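Long-range contact in putative hexulose 6 phosphate synthase (Salmonella typhimurium, PDB 3F4W), which is of unknown function but belongs to the orotidine 5'-phosphate decarboxylase/HUMPS family and folds as a TIM barrel: residues Lys21-Asp25 with Pro196-Arg201. Residue numbers count along the deposited sequence, not the author numbering.
Sequences KVVDD and PAGEAR
K21 and V22 lie in the weakly bonded last part of helix 12-22, and a 3-10 segment, 23-25, follows; 196-201 open the regular alpha-helix 196-209, with A200 N bonded to P196 O and R201 N to A197 O. No hydrogen bond crosses between the segments. The CA atoms pair V22 with A197 at 5.1 Å and D25 with R201 at 6.3 Å. K21 starts toward the partner helix, then its extended chain (chi1 m, chi2 and chi3 t) leads the amine away; its aliphatic CD lies 4.3 Å from CG of P196, and its carbonyl O rests 3.5 Å from CB of A197, where a methyl is small enough to let the backbones come close. Beta-branched V22 (chi1 m) sets CG1 3.9 Å from both CB of P196 and CB of A200, four residues apart on one helix face; P196, in the first turn, needs no amide donor, and the small A200 methyl allows close approach. In this parallel eight-stranded TIM barrel the contact joins helix 12-22, after the first strand, to C-terminal helix 196-209, which follows the last strand and short helix 188-191, closing the outer ring of helices. V23 turns away, and its carbonyl O accepts a hydrogen bond from K54 NZ. The 3-10 turn, held by D25 N to V22 O at 2.9 Å, directs D25 toward the partner; a carboxylate suits this partly exposed position, OD2 packing 3.5 Å from R201 CA, while the long R201 side chain carries its guanidinium away from D25.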
loop_
_atom_site.group_PDB
_atom_site.type_symbol
_atom_site.label_atom_id
_atom_site.label_comp_id
_atom_site.label_asym_id
_atom_site.label_seq_id
_atom_site.Cartn_x
_atom_site.Cartn_y
_atom_site.Cartn_z
ATOM N N LYS A 21 -0.111 27.295 6.906
ATOM C CA LYS A 21 1.120 28.015 6.607
ATOM C C LYS A 21 1.418 28.097 5.112
ATOM O O LYS A 21 2.114 29.005 4.668
ATOM C CB LYS A 21 2.309 27.355 7.309
ATOM C CG LYS A 21 2.307 27.436 8.824
ATOM C CD LYS A 21 3.625 26.884 9.355
ATOM C CE LYS A 21 3.847 27.228 10.816
ATOM N NZ LYS A 21 3.080 26.331 11.712
ATOM N N VAL A 22 0.904 27.144 4.338
ATOM C CA VAL A 22 1.345 26.979 2.955
ATOM C C VAL A 22 0.219 26.839 1.928
ATOM O O VAL A 22 0.462 26.926 0.724
ATOM C CB VAL A 22 2.266 25.751 2.819
ATOM C CG1 VAL A 22 3.545 25.956 3.612
ATOM C CG2 VAL A 22 1.545 24.492 3.287
ATOM N N VAL A 23 -1.006 26.636 2.400
ATOM C CA VAL A 23 -2.094 26.228 1.513
ATOM C C VAL A 23 -2.315 27.131 0.294
ATOM O O VAL A 23 -2.716 26.651 -0.766
ATOM C CB VAL A 23 -3.423 26.044 2.275
ATOM C CG1 VAL A 23 -3.958 27.387 2.752
ATOM C CG2 VAL A 23 -4.441 25.337 1.385
ATOM N N ASP A 24 -2.052 28.429 0.436
ATOM C CA ASP A 24 -2.297 29.375 -0.655
ATOM C C ASP A 24 -1.365 29.176 -1.855
ATOM O O ASP A 24 -1.671 29.613 -2.965
ATOM C CB ASP A 24 -2.206 30.823 -0.155
ATOM C CG ASP A 24 -3.415 31.234 0.677
ATOM O OD1 ASP A 24 -4.427 30.504 0.666
ATOM O OD2 ASP A 24 -3.354 32.288 1.341
ATOM N N ASP A 25 -0.228 28.528 -1.626
ATOM C CA ASP A 25 0.743 28.278 -2.691
ATOM C C ASP A 25 0.731 26.832 -3.188
ATOM O O ASP A 25 1.558 26.450 -4.018
ATOM C CB ASP A 25 2.155 28.637 -2.223
ATOM C CG ASP A 25 2.346 30.127 -2.047
ATOM O OD1 ASP A 25 1.510 30.899 -2.562
ATOM O OD2 ASP A 25 3.336 30.522 -1.400
ATOM N N PRO A 196 8.502 26.980 6.175
ATOM C CA PRO A 196 7.701 26.250 5.186
ATOM C C PRO A 196 7.059 27.171 4.154
ATOM O O PRO A 196 7.057 26.849 2.968
ATOM C CB PRO A 196 6.618 25.582 6.036
ATOM C CG PRO A 196 7.212 25.476 7.393
ATOM C CD PRO A 196 8.090 26.677 7.556
ATOM N N ALA A 197 6.513 28.295 4.604
ATOM C CA ALA A 197 5.871 29.240 3.703
ATOM C C ALA A 197 6.869 29.750 2.667
ATOM O O ALA A 197 6.537 29.890 1.489
ATOM C CB ALA A 197 5.272 30.402 4.489
ATOM N N GLY A 198 8.090 30.022 3.114
ATOM C CA GLY A 198 9.144 30.492 2.235
ATOM C C GLY A 198 9.526 29.450 1.202
ATOM O O GLY A 198 9.640 29.756 0.019
ATOM N N GLU A 199 9.721 28.213 1.650
ATOM C CA GLU A 199 10.063 27.124 0.743
ATOM C C GLU A 199 8.931 26.870 -0.245
ATOM O O GLU A 199 9.171 26.640 -1.429
ATOM C CB GLU A 199 10.392 25.844 1.518
ATOM C CG GLU A 199 10.692 24.633 0.634
ATOM C CD GLU A 199 11.996 24.766 -0.138
ATOM O OE1 GLU A 199 12.456 23.757 -0.723
ATOM O OE2 GLU A 199 12.569 25.878 -0.155
ATOM N N ALA A 200 7.697 26.922 0.244
ATOM C CA ALA A 200 6.534 26.726 -0.613
ATOM C C ALA A 200 6.456 27.828 -1.662
ATOM O O ALA A 200 6.150 27.571 -2.826
ATOM C CB ALA A 200 5.258 26.686 0.219
ATOM N N ARG A 201 6.746 29.057 -1.246
ATOM C CA ARG A 201 6.744 30.188 -2.165
ATOM C C ARG A 201 7.771 30.021 -3.282
ATOM O O ARG A 201 7.463 30.238 -4.450
ATOM C CB ARG A 201 7.014 31.497 -1.425
ATOM C CG ARG A 201 6.965 32.710 -2.337
ATOM C CD ARG A 201 7.699 33.900 -1.747
ATOM N NE ARG A 201 9.148 33.800 -1.904
ATOM C CZ ARG A 201 10.007 33.707 -0.894
ATOM N NH1 ARG A 201 9.569 33.704 0.360
ATOM N NH2 ARG A 201 11.309 33.626 -1.139
#